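Local structure of NADH kinase POS5, mitochondrial (Saccharomyces cerevisiae, 3AFO) at residues S19-D23 with L35-P40; S69-V73 with F165-I169; A198-L204 with V299-G305; Y243-A247 with L260-I264. The protein phosphorylates NADH, with a twofold preference over NAD(+), at the expense of ATP, and is an anti-oxidant factor and key source of the cellular reductant NADPH. All coordinates share one frame. Residue numbers count along the deposited sequence, not the author numbering.

The four contacts fall into two pairs, one in each half of the kinase. Interactions 1 and 2, with centres about 13 Å apart, touch through W37, whose NE1 is hydrogen-bonded to V168 O on helix 161-169, so the N-terminal hairpin leans on the alpha/beta domain. Interactions 3 and 4, about 11 Å apart between centres, share the six-stranded antiparallel sheet of the C-terminal domain, and both touch NADH. The first three contacts follow one another along the chain, while interaction 4 is nested in the loop closed by interaction 3. Centres of interactions 2 and 4 lie about 40 Å apart, which separates plain packing from the dinucleotide pocket.

Interaction 1 (S19-D23 with L35-P40); sequences SSSAD and LIWQNP
Two mostly extended segments run antiparallel, with A22 facing W37 (CA to CA 4.7 Å) and D23 facing I36 (5.1 Å). D23 and I36 form a hydrogen-bonded pair: D23 N donates to I36 O at 2.8 Å, and I36 N donates back to D23 O at 3.0 Å, so both amides and both carbonyls are used. Toward S21 the two backbones move apart (S20 to N39, CA to CA 5.9 Å), and a water fills the gap, donating to S21 O (2.6 Å) and accepting from Q38 N (2.9 Å). This is the mouth of a beta hairpin, strands 23-25 and 33-36, that is joined through strand 33-36 to the large antiparallel sheet containing strand 174-186. Beyond the pairing, the chain turns at Q38 (phi/psi -72/-56) and runs on to P40. A22 points its methyl at this segment, with CB 3.3 Å from CD1 of L35 (chi1 t, chi2 p) and 3.7 Å from CE3 of W37. The indole takes chi1 m and chi2 near 100°; its NE1 is satisfied by V168 O, while the backbone W37 N is hydrogen-bonded to S171 OG. S20 CB, which points toward the other segment, lies 3.2 Å from N39 ND2, and S20 O meets the indole edge, 4.1 Å from W37 CZ3. S20 N goes to D116 OD1 and S19 OG to N113 O.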
# COMPACT_ATOMS: atom_id res chain seq x y z
N SER A 19 -0.69 -40.11 25.73
CA SER A 19 0.36 -39.44 24.94
C SER A 19 1.71 -39.41 25.63
O SER A 19 1.81 -39.22 26.85
CB SER A 19 -0.04 -38.00 24.62
OG SER A 19 -1.40 -37.91 24.26
N SER A 20 2.76 -39.58 24.83
CA SER A 20 4.12 -39.34 25.28
C SER A 20 4.56 -37.97 24.77
O SER A 20 4.84 -37.81 23.57
CB SER A 20 5.06 -40.43 24.77
OG SER A 20 5.06 -40.51 23.35
N SER A 21 4.60 -36.98 25.66
CA SER A 21 5.12 -35.67 25.29
C SER A 21 6.62 -35.81 25.00
O SER A 21 7.37 -36.34 25.81
CB SER A 21 4.87 -34.64 26.40
OG SER A 21 5.44 -35.06 27.63
N ALA A 22 7.03 -35.35 23.82
CA ALA A 22 8.42 -35.42 23.41
C ALA A 22 9.26 -34.35 24.09
O ALA A 22 8.73 -33.49 24.79
CB ALA A 22 8.52 -35.31 21.91
N ASP A 23 10.56 -34.42 23.88
CA ASP A 23 11.47 -33.38 24.33
C ASP A 23 11.89 -32.50 23.16
O ASP A 23 12.00 -32.98 22.03
CB ASP A 23 12.69 -33.99 25.02
CG ASP A 23 12.58 -33.97 26.53
OD1 ASP A 23 12.61 -32.86 27.11
OD2 ASP A 23 12.46 -35.06 27.12
N LEU A 35 13.55 -32.75 17.92
CA LEU A 35 12.47 -33.58 18.44
C LEU A 35 13.03 -34.93 18.91
O LEU A 35 13.40 -35.78 18.10
CB LEU A 35 11.38 -33.76 17.38
CG LEU A 35 10.20 -34.72 17.62
CD1 LEU A 35 9.40 -34.35 18.85
CD2 LEU A 35 9.28 -34.78 16.42
N ILE A 36 13.12 -35.11 20.22
CA ILE A 36 13.68 -36.33 20.79
C ILE A 36 12.62 -36.99 21.66
O ILE A 36 12.12 -36.39 22.62
CB ILE A 36 15.02 -36.06 21.56
CG1 ILE A 36 16.06 -35.47 20.61
CG2 ILE A 36 15.59 -37.36 22.18
CD1 ILE A 36 17.23 -34.78 21.27
N TRP A 37 12.25 -38.21 21.28
CA TRP A 37 11.20 -38.94 21.97
C TRP A 37 11.73 -39.51 23.28
O TRP A 37 12.68 -40.29 23.28
CB TRP A 37 10.67 -40.06 21.06
CG TRP A 37 10.10 -39.53 19.76
CD1 TRP A 37 10.69 -39.55 18.53
CD2 TRP A 37 8.83 -38.89 19.58
NE1 TRP A 37 9.87 -38.96 17.59
CE2 TRP A 37 8.72 -38.55 18.21
CE3 TRP A 37 7.77 -38.58 20.44
CZ2 TRP A 37 7.59 -37.92 17.69
CZ3 TRP A 37 6.66 -37.95 19.92
CH2 TRP A 37 6.57 -37.62 18.56
N GLN A 38 11.13 -39.10 24.40
CA GLN A 38 11.49 -39.69 25.70
C GLN A 38 10.95 -41.13 25.80
O GLN A 38 11.72 -42.06 26.03
CB GLN A 38 11.05 -38.83 26.88
CG GLN A 38 11.74 -39.24 28.19
CD GLN A 38 11.41 -38.36 29.37
OE1 GLN A 38 10.25 -38.17 29.73
NE2 GLN A 38 12.45 -37.82 30.00
N ASN A 39 9.64 -41.30 25.61
CA ASN A 39 9.07 -42.61 25.32
C ASN A 39 9.05 -42.77 23.80
O ASN A 39 8.76 -41.80 23.10
CB ASN A 39 7.62 -42.75 25.83
CG ASN A 39 7.37 -42.03 27.15
OD1 ASN A 39 8.29 -41.74 27.91
ND2 ASN A 39 6.10 -41.76 27.43
N PRO A 40 9.34 -43.98 23.29
CA PRO A 40 9.32 -44.19 21.83
C PRO A 40 8.00 -43.78 21.16
O PRO A 40 6.93 -43.90 21.76
CB PRO A 40 9.55 -45.70 21.69
CG PRO A 40 10.33 -46.07 22.94
CD PRO A 40 9.75 -45.20 24.02
O HOH W 1 8.36 -38.29 24.42

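Interaction 2 (S69-V73 with F165-I169)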
# COMPACT_ATOMS: atom_id res chain seq x y z
N SER A 69 6.41 -51.55 8.33
CA SER A 69 7.78 -51.24 8.77
C SER A 69 7.97 -50.95 10.25
O SER A 69 9.09 -51.07 10.75
CB SER A 69 8.36 -50.09 7.95
OG SER A 69 8.73 -50.53 6.67
N TYR A 70 6.90 -50.54 10.93
CA TYR A 70 6.95 -50.17 12.34
C TYR A 70 5.86 -50.90 13.14
O TYR A 70 4.81 -50.32 13.41
CB TYR A 70 6.81 -48.65 12.50
CG TYR A 70 7.83 -47.88 11.73
CD1 TYR A 70 9.09 -47.60 12.28
CD2 TYR A 70 7.57 -47.44 10.43
CE1 TYR A 70 10.04 -46.91 11.56
CE2 TYR A 70 8.52 -46.74 9.70
CZ TYR A 70 9.75 -46.48 10.27
OH TYR A 70 10.70 -45.79 9.56
N PRO A 71 6.10 -52.17 13.53
CA PRO A 71 5.10 -52.92 14.31
C PRO A 71 4.63 -52.22 15.58
O PRO A 71 3.47 -52.35 15.94
CB PRO A 71 5.82 -54.24 14.67
CG PRO A 71 7.17 -54.18 14.06
CD PRO A 71 7.23 -53.02 13.11
N GLU A 72 5.51 -51.47 16.24
CA GLU A 72 5.16 -50.76 17.47
C GLU A 72 4.15 -49.60 17.27
O GLU A 72 3.55 -49.12 18.24
CB GLU A 72 6.43 -50.26 18.19
CG GLU A 72 7.07 -48.98 17.59
CD GLU A 72 8.04 -49.25 16.44
OE1 GLU A 72 7.91 -50.27 15.73
OE2 GLU A 72 8.94 -48.41 16.24
N VAL A 73 3.96 -49.18 16.02
CA VAL A 73 3.14 -48.01 15.71
C VAL A 73 1.64 -48.32 15.69
O VAL A 73 1.20 -49.31 15.12
CB VAL A 73 3.60 -47.32 14.39
CG1 VAL A 73 2.49 -46.43 13.79
CG2 VAL A 73 4.85 -46.50 14.64
N PHE A 165 9.53 -39.80 7.77
CA PHE A 165 9.04 -40.51 8.95
C PHE A 165 10.16 -41.24 9.72
O PHE A 165 10.18 -41.22 10.96
CB PHE A 165 7.86 -41.46 8.64
CG PHE A 165 7.25 -42.06 9.87
CD1 PHE A 165 6.33 -41.34 10.63
CD2 PHE A 165 7.61 -43.34 10.30
CE1 PHE A 165 5.79 -41.88 11.78
CE2 PHE A 165 7.07 -43.89 11.45
CZ PHE A 165 6.15 -43.16 12.20
N GLN A 166 11.07 -41.86 8.96
CA GLN A 166 12.28 -42.51 9.48
C GLN A 166 13.08 -41.56 10.39
O GLN A 166 13.46 -41.93 11.51
CB GLN A 166 13.16 -42.97 8.29
CG GLN A 166 14.21 -44.04 8.60
CD GLN A 166 14.89 -44.57 7.34
OE1 GLN A 166 15.68 -43.87 6.70
NE2 GLN A 166 14.58 -45.82 6.98
N GLU A 167 13.31 -40.34 9.92
CA GLU A 167 14.07 -39.32 10.66
C GLU A 167 13.33 -38.89 11.92
O GLU A 167 13.94 -38.69 12.98
CB GLU A 167 14.37 -38.09 9.79
CG GLU A 167 15.32 -38.36 8.61
CD GLU A 167 16.60 -39.08 9.02
OE1 GLU A 167 17.35 -38.57 9.88
OE2 GLU A 167 16.86 -40.18 8.48
N VAL A 168 12.01 -38.77 11.80
CA VAL A 168 11.17 -38.33 12.89
C VAL A 168 11.19 -39.36 14.03
O VAL A 168 11.53 -39.01 15.15
CB VAL A 168 9.72 -38.02 12.43
CG1 VAL A 168 8.80 -37.79 13.63
CG2 VAL A 168 9.69 -36.80 11.48
N ILE A 169 10.86 -40.61 13.72
CA ILE A 169 10.76 -41.67 14.73
C ILE A 169 12.12 -41.98 15.40
O ILE A 169 12.17 -42.35 16.57
CB ILE A 169 10.04 -42.95 14.16
CG1 ILE A 169 9.73 -43.96 15.28
CG2 ILE A 169 10.82 -43.58 12.99
CD1 ILE A 169 8.58 -44.92 14.92
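Y70 contributes the largest share of this interface. It is the first residue to leave helical geometry after helix 53-69, and it opens a type I turn closed by V73 N to Y70 O at 3.0 Å; the turn brings E72 and V73 round beside the tyrosine ring. From the m rotamer that ring reaches helix 161-169 at F165 and I169, which lie one helical turn apart (I169 N to F165 O, 2.9 Å). Against F165 it makes a T-shaped stack: the phenylalanine edge meets the tyrosine face, with centroids 5.0 Å apart, planes at 74°, and Y70 CE2 3.6 Å from F165 CD2. Farther round the ring, Y70 CE1 lies 3.7 Å from CG2 of I169, and the hydroxyl OH ends 3.6 Å from Q166 CA, over the helix backbone. I169 is the second large contributor; its CD1 extends to V73 CG2 at 4.1 Å and to E72 OE2 at 3.7 Å. The F165 edge also meets V73, with CZ 4.3 Å from CG2. The two segments are thus held together by apolar and aromatic packing. Within the alpha/beta N-terminal domain, it packs the link from helix 53-69 to strand 74-76, an outermost strand of the parallel sheet, against helix 161-169. L66 of helix 53-69 packs on both F165 and V73, and L41, just before strand 43-48, touches F165 and I169.

Interaction 3 (A198-L204 with V299-G305). With NAI (1,4-dihydronicotinamide adenine dinucleotide), chain C.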
# COMPACT_ATOMS: atom_id res chain seq x y z
N ALA A 198 -6.05 -20.28 17.86
CA ALA A 198 -5.72 -19.94 16.48
C ALA A 198 -4.26 -20.14 16.16
O ALA A 198 -3.38 -19.66 16.89
CB ALA A 198 -6.14 -18.49 16.16
N MET A 199 -3.99 -20.82 15.05
CA MET A 199 -2.64 -20.97 14.54
C MET A 199 -2.32 -19.86 13.52
O MET A 199 -1.18 -19.38 13.45
CB MET A 199 -2.51 -22.34 13.90
CG MET A 199 -1.26 -22.60 13.14
SD MET A 199 -1.19 -24.36 12.73
CE MET A 199 0.45 -24.38 12.03
N ASN A 200 -3.33 -19.49 12.74
CA ASN A 200 -3.23 -18.46 11.70
C ASN A 200 -3.74 -17.13 12.21
O ASN A 200 -2.99 -16.15 12.34
CB ASN A 200 -4.09 -18.85 10.50
CG ASN A 200 -3.30 -19.30 9.30
OD1 ASN A 200 -3.89 -19.48 8.23
ND2 ASN A 200 -1.99 -19.48 9.44
N ASP A 201 -5.05 -17.08 12.45
CA ASP A 201 -5.70 -15.82 12.71
C ASP A 201 -7.06 -15.90 13.35
O ASP A 201 -7.71 -16.95 13.37
CB ASP A 201 -5.79 -15.00 11.41
CG ASP A 201 -6.26 -15.82 10.22
OD1 ASP A 201 -7.11 -16.75 10.38
OD2 ASP A 201 -5.80 -15.52 9.09
N ILE A 202 -7.48 -14.74 13.85
CA ILE A 202 -8.83 -14.50 14.32
C ILE A 202 -9.31 -13.29 13.54
O ILE A 202 -8.62 -12.25 13.52
CB ILE A 202 -8.83 -14.21 15.83
CG1 ILE A 202 -8.33 -15.45 16.58
CG2 ILE A 202 -10.25 -13.77 16.30
CD1 ILE A 202 -7.44 -15.15 17.79
N PHE A 203 -10.47 -13.40 12.90
CA PHE A 203 -10.98 -12.23 12.16
C PHE A 203 -12.47 -12.00 12.24
O PHE A 203 -13.25 -12.92 12.48
CB PHE A 203 -10.47 -12.17 10.70
CG PHE A 203 -10.86 -13.34 9.83
CD1 PHE A 203 -12.04 -13.32 9.10
CD2 PHE A 203 -10.02 -14.43 9.70
CE1 PHE A 203 -12.39 -14.39 8.27
CE2 PHE A 203 -10.36 -15.50 8.86
CZ PHE A 203 -11.54 -15.48 8.16
N LEU A 204 -12.82 -10.72 12.11
CA LEU A 204 -14.18 -10.25 12.10
C LEU A 204 -14.44 -9.71 10.69
O LEU A 204 -13.57 -9.08 10.10
CB LEU A 204 -14.36 -9.14 13.13
CG LEU A 204 -14.21 -9.58 14.59
CD1 LEU A 204 -14.07 -8.38 15.51
CD2 LEU A 204 -15.41 -10.45 15.01
N VAL A 299 -21.73 -8.91 12.15
CA VAL A 299 -20.34 -9.32 11.95
C VAL A 299 -20.16 -10.83 12.13
O VAL A 299 -20.74 -11.43 13.04
CB VAL A 299 -19.39 -8.63 12.94
CG1 VAL A 299 -17.96 -8.79 12.48
CG2 VAL A 299 -19.73 -7.16 13.09
N LYS A 300 -19.35 -11.44 11.28
CA LYS A 300 -19.01 -12.84 11.42
C LYS A 300 -17.66 -12.97 12.12
O LYS A 300 -16.76 -12.18 11.86
CB LYS A 300 -18.98 -13.55 10.06
CG LYS A 300 -19.05 -15.08 10.15
CD LYS A 300 -18.98 -15.75 8.78
CE LYS A 300 -20.18 -15.42 7.90
NZ LYS A 300 -21.49 -15.87 8.47
N LEU A 301 -17.54 -13.95 13.02
CA LEU A 301 -16.27 -14.27 13.64
C LEU A 301 -15.74 -15.58 13.07
O LEU A 301 -16.44 -16.61 13.09
CB LEU A 301 -16.44 -14.38 15.16
CG LEU A 301 -15.24 -14.92 15.95
CD1 LEU A 301 -14.04 -13.97 15.93
CD2 LEU A 301 -15.65 -15.25 17.39
N SER A 302 -14.50 -15.54 12.58
CA SER A 302 -13.83 -16.75 12.14
C SER A 302 -12.49 -16.94 12.83
O SER A 302 -11.80 -15.97 13.16
CB SER A 302 -13.64 -16.76 10.62
OG SER A 302 -14.88 -16.53 9.97
N VAL A 303 -12.12 -18.20 13.05
CA VAL A 303 -10.87 -18.55 13.71
C VAL A 303 -10.21 -19.58 12.81
O VAL A 303 -10.79 -20.65 12.53
CB VAL A 303 -11.11 -19.15 15.12
CG1 VAL A 303 -9.80 -19.68 15.70
CG2 VAL A 303 -11.77 -18.15 16.07
N ASP A 304 -9.01 -19.27 12.32
CA ASP A 304 -8.33 -20.07 11.28
C ASP A 304 -9.24 -20.40 10.09
O ASP A 304 -9.15 -21.48 9.51
CB ASP A 304 -7.71 -21.34 11.89
CG ASP A 304 -6.58 -21.02 12.83
OD1 ASP A 304 -6.05 -19.89 12.74
OD2 ASP A 304 -6.20 -21.88 13.67
N GLY A 305 -10.11 -19.46 9.73
CA GLY A 305 -10.97 -19.63 8.56
C GLY A 305 -12.32 -20.29 8.83
O GLY A 305 -13.23 -20.19 8.01
PA NAI C . -8.97 -21.67 2.34
O1A NAI C . -8.56 -22.77 1.41
O2A NAI C . -10.39 -20.97 1.99
O5B NAI C . -7.97 -20.47 2.32
C5B NAI C . -6.66 -20.77 2.37
C4B NAI C . -5.95 -20.10 1.26
O4B NAI C . -4.96 -19.36 2.03
C3B NAI C . -5.25 -21.30 0.63
O3B NAI C . -4.71 -20.93 -0.63
C2B NAI C . -4.15 -21.55 1.66
O2B NAI C . -3.02 -22.20 1.08
C1B NAI C . -3.74 -20.13 2.04
N9A NAI C . -3.17 -20.08 3.42
C8A NAI C . -3.75 -20.46 4.56
N7A NAI C . -2.90 -20.26 5.58
C5A NAI C . -1.78 -19.73 5.08
C6A NAI C . -0.57 -19.30 5.63
N6A NAI C . -0.31 -19.37 6.95
N1A NAI C . 0.36 -18.81 4.80
C2A NAI C . 0.16 -18.72 3.49
N3A NAI C . -0.97 -19.11 2.94
C4A NAI C . -1.96 -19.62 3.70
O3 NAI C . -9.15 -22.16 3.91
PN NAI C . -8.00 -22.94 4.72
O1N NAI C . -7.02 -23.54 3.77
O2N NAI C . -8.74 -23.72 5.74
O5D NAI C . -7.17 -21.78 5.52
C5D NAI C . -7.83 -20.87 6.38
C4D NAI C . -7.23 -19.48 6.20
O4D NAI C . -7.84 -18.92 5.01
C3D NAI C . -7.67 -18.50 7.28
O3D NAI C . -6.85 -18.64 8.45
C2D NAI C . -7.42 -17.15 6.57
O2D NAI C . -6.13 -16.64 6.94
C1D NAI C . -7.40 -17.56 5.06
N1N NAI C . -8.36 -16.69 4.35
C2N NAI C . -7.84 -15.82 3.40
C3N NAI C . -8.67 -14.95 2.71
C7N NAI C . -8.03 -14.02 1.65
O7N NAI C . -8.70 -13.25 0.96
N7N NAI C . -6.72 -14.12 1.53
C4N NAI C . -10.05 -14.97 2.97
C5N NAI C . -10.59 -15.84 3.94
C6N NAI C . -9.75 -16.71 4.64
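Backbone pairing sets the frame. Strands 201-204 and 299-303 run antiparallel (173°, axes 4.9 Å apart), with F203 and S302 as a hydrogen-bonded pair: F203 N to S302 O and S302 N to F203 O, each 2.9 Å. I202 with V303 and L204 with L301 are the flanking non-hydrogen-bonded pairs, and D304 N to D201 O (2.9 Å) extends the ladder.

Side-chain-to-backbone bonds gather on D304. Its OD2 accepts M199 N at 2.8 Å, and its OD1 accepts N200 N at 2.7 Å and D201 N at 3.0 Å, so one carboxylate pins the turn leading into the strand.

Apolar contacts divide between the faces of the sheet. I202 CG2 and L204 CD2 meet L301 CD1 (3.8 and 3.9 Å) on the face packed against I317 of strand 316-321. On the other face S302 CB makes a CH-pi contact with the F203 ring, 3.8 Å from its centroid.

NADH is met by D201 and G305. D201 OD2 accepts a very short 2.4 Å hydrogen bond from NADH O2D, and D201 OD1 lies 2.7 Å from O3D. At G305 a CB would clash with C5D of NADH and with the preceding carbonyl.

N200-D201 matches the NE/D motif of NAD kinases. D304 spends its charge on backbone amides, whereas D201 engages the nicotinamide ribose, firmly through O2D; the 2'-hydroxyl that these kinases phosphorylate belongs to the adenosine ribose.

Interaction 4 (Y243-A247 with L260-I264); sequences YSLSA and LMTPI. With NAI (1,4-dihydronicotinamide adenine dinucleotide), chain C.
The nicotinamide end of the NADH pocket is walled by the short helix 243-246, which packs here on strand 258-266. Y243 N donates to O2D of NADH at 3.1 Å, and S246 OG accepts from the carboxamide N7N at 2.5 Å. Y243 takes chi1 t, and its ring lies between ligand and strand: NADH C3N sits over one face, and CD1 of I264 (m, t) over the opposite one, a CH-pi contact 4.2 Å from the centroid. The tyrosine hydroxyl is hydrogen-bonded to D230 and R206 of the second subunit, so the pocket wall is also part of a subunit interface.

One turn of helix closes with A247 N to Y243 O at 3.0 Å, after which A247 leaves helical geometry. The backbones come nearest at A247 and I264 (CA to CA 5.7 Å) and at S244 and T262 (5.9 Å). S244 OG (chi1 t) and T262 OG1 (chi1 m) share a hydrogen bond of 2.6 Å, with S244 OG also 3.6 Å from L260 CD2. A247 CB rests 3.8 Å from T262 CG2 and 3.5 Å from P263 O. A water donates to A247 O (2.5 Å) and weakly to P263 O (3.3 Å).

The strand is extended from L260 to P263 and turns a corner at I264. In the six-stranded antiparallel sheet it runs between strands 231-235 and 274-277, while L245 points away from it, and its side chain touches I251 of strand 251-252.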
# COMPACT_ATOMS: atom_id res chain seq x y z
N TYR A 243 -4.58 -14.45 5.44
CA TYR A 243 -5.51 -13.32 5.18
C TYR A 243 -4.83 -11.94 5.34
O TYR A 243 -5.05 -11.03 4.54
CB TYR A 243 -6.73 -13.40 6.12
CG TYR A 243 -8.02 -12.76 5.62
CD1 TYR A 243 -9.23 -13.03 6.28
CD2 TYR A 243 -8.05 -11.90 4.51
CE1 TYR A 243 -10.42 -12.47 5.86
CE2 TYR A 243 -9.26 -11.33 4.07
CZ TYR A 243 -10.44 -11.62 4.75
OH TYR A 243 -11.64 -11.09 4.35
N SER A 244 -4.01 -11.79 6.38
CA SER A 244 -3.35 -10.52 6.65
C SER A 244 -2.51 -10.05 5.45
O SER A 244 -2.50 -8.86 5.13
CB SER A 244 -2.47 -10.65 7.90
OG SER A 244 -1.80 -9.44 8.17
N LEU A 245 -1.84 -10.99 4.77
CA LEU A 245 -1.06 -10.69 3.56
C LEU A 245 -1.94 -10.13 2.45
O LEU A 245 -1.62 -9.11 1.84
CB LEU A 245 -0.32 -11.93 3.04
CG LEU A 245 0.83 -11.67 2.05
CD1 LEU A 245 1.99 -11.00 2.77
CD2 LEU A 245 1.28 -12.94 1.38
N SER A 246 -3.06 -10.80 2.21
CA SER A 246 -4.02 -10.37 1.21
C SER A 246 -4.54 -8.96 1.48
O SER A 246 -4.84 -8.22 0.55
CB SER A 246 -5.20 -11.33 1.17
OG SER A 246 -4.74 -12.64 0.93
N ALA A 247 -4.67 -8.62 2.76
CA ALA A 247 -5.15 -7.32 3.20
C ALA A 247 -4.01 -6.26 3.28
O ALA A 247 -4.23 -5.15 3.77
CB ALA A 247 -5.85 -7.47 4.57
N LEU A 260 -0.10 -9.56 14.84
CA LEU A 260 -0.45 -8.62 13.77
C LEU A 260 -1.87 -8.14 13.94
O LEU A 260 -2.76 -8.94 14.23
CB LEU A 260 -0.31 -9.27 12.38
CG LEU A 260 1.11 -9.50 11.84
CD1 LEU A 260 1.78 -10.75 12.45
CD2 LEU A 260 1.09 -9.62 10.32
N MET A 261 -2.08 -6.84 13.76
CA MET A 261 -3.42 -6.28 13.64
C MET A 261 -3.54 -5.64 12.26
O MET A 261 -2.91 -4.61 11.99
CB MET A 261 -3.68 -5.24 14.73
CG MET A 261 -5.07 -4.60 14.65
SD MET A 261 -5.34 -3.44 16.00
CE MET A 261 -5.50 -4.58 17.39
N THR A 262 -4.34 -6.24 11.39
CA THR A 262 -4.41 -5.80 9.99
C THR A 262 -5.84 -5.49 9.59
O THR A 262 -6.69 -6.37 9.70
CB THR A 262 -3.83 -6.88 9.03
OG1 THR A 262 -2.51 -7.25 9.44
CG2 THR A 262 -3.81 -6.40 7.56
N PRO A 263 -6.11 -4.25 9.12
CA PRO A 263 -7.49 -3.91 8.75
C PRO A 263 -7.90 -4.60 7.45
O PRO A 263 -7.05 -4.87 6.60
CB PRO A 263 -7.45 -2.40 8.57
CG PRO A 263 -6.03 -2.12 8.10
CD PRO A 263 -5.17 -3.14 8.86
N ILE A 264 -9.18 -4.91 7.33
CA ILE A 264 -9.70 -5.49 6.10
C ILE A 264 -10.61 -4.46 5.43
O ILE A 264 -11.71 -4.21 5.90
CB ILE A 264 -10.48 -6.83 6.34
CG1 ILE A 264 -9.62 -7.81 7.15
CG2 ILE A 264 -10.90 -7.45 4.99
CD1 ILE A 264 -10.37 -9.02 7.70
PA NAI C . -8.97 -21.67 2.34
O1A NAI C . -8.56 -22.77 1.41
O2A NAI C . -10.39 -20.97 1.99
O5B NAI C . -7.97 -20.47 2.32
C5B NAI C . -6.66 -20.77 2.37
C4B NAI C . -5.95 -20.10 1.26
O4B NAI C . -4.96 -19.36 2.03
C3B NAI C . -5.25 -21.30 0.63
O3B NAI C . -4.71 -20.93 -0.63
C2B NAI C . -4.15 -21.55 1.66
O2B NAI C . -3.02 -22.20 1.08
C1B NAI C . -3.74 -20.13 2.04
N9A NAI C . -3.17 -20.08 3.42
C8A NAI C . -3.75 -20.46 4.56
N7A NAI C . -2.90 -20.26 5.58
C5A NAI C . -1.78 -19.73 5.08
C6A NAI C . -0.57 -19.30 5.63
N6A NAI C . -0.31 -19.37 6.95
N1A NAI C . 0.36 -18.81 4.80
C2A NAI C . 0.16 -18.72 3.49
N3A NAI C . -0.97 -19.11 2.94
C4A NAI C . -1.96 -19.62 3.70
O3 NAI C . -9.15 -22.16 3.91
PN NAI C . -8.00 -22.94 4.72
O1N NAI C . -7.02 -23.54 3.77
O2N NAI C . -8.74 -23.72 5.74
O5D NAI C . -7.17 -21.78 5.52
C5D NAI C . -7.83 -20.87 6.38
C4D NAI C . -7.23 -19.48 6.20
O4D NAI C . -7.84 -18.92 5.01
C3D NAI C . -7.67 -18.50 7.28
O3D NAI C . -6.85 -18.64 8.45
C2D NAI C . -7.42 -17.15 6.57
O2D NAI C . -6.13 -16.64 6.94
C1D NAI C . -7.40 -17.56 5.06
N1N NAI C . -8.36 -16.69 4.35
C2N NAI C . -7.84 -15.82 3.40
C3N NAI C . -8.67 -14.95 2.71
C7N NAI C . -8.03 -14.02 1.65
O7N NAI C . -8.70 -13.25 0.96
N7N NAI C . -6.72 -14.12 1.53
C4N NAI C . -10.05 -14.97 2.97
C5N NAI C . -10.59 -15.84 3.94
C6N NAI C . -9.75 -16.71 4.64
O HOH W 2 -4.17 -3.53 5.63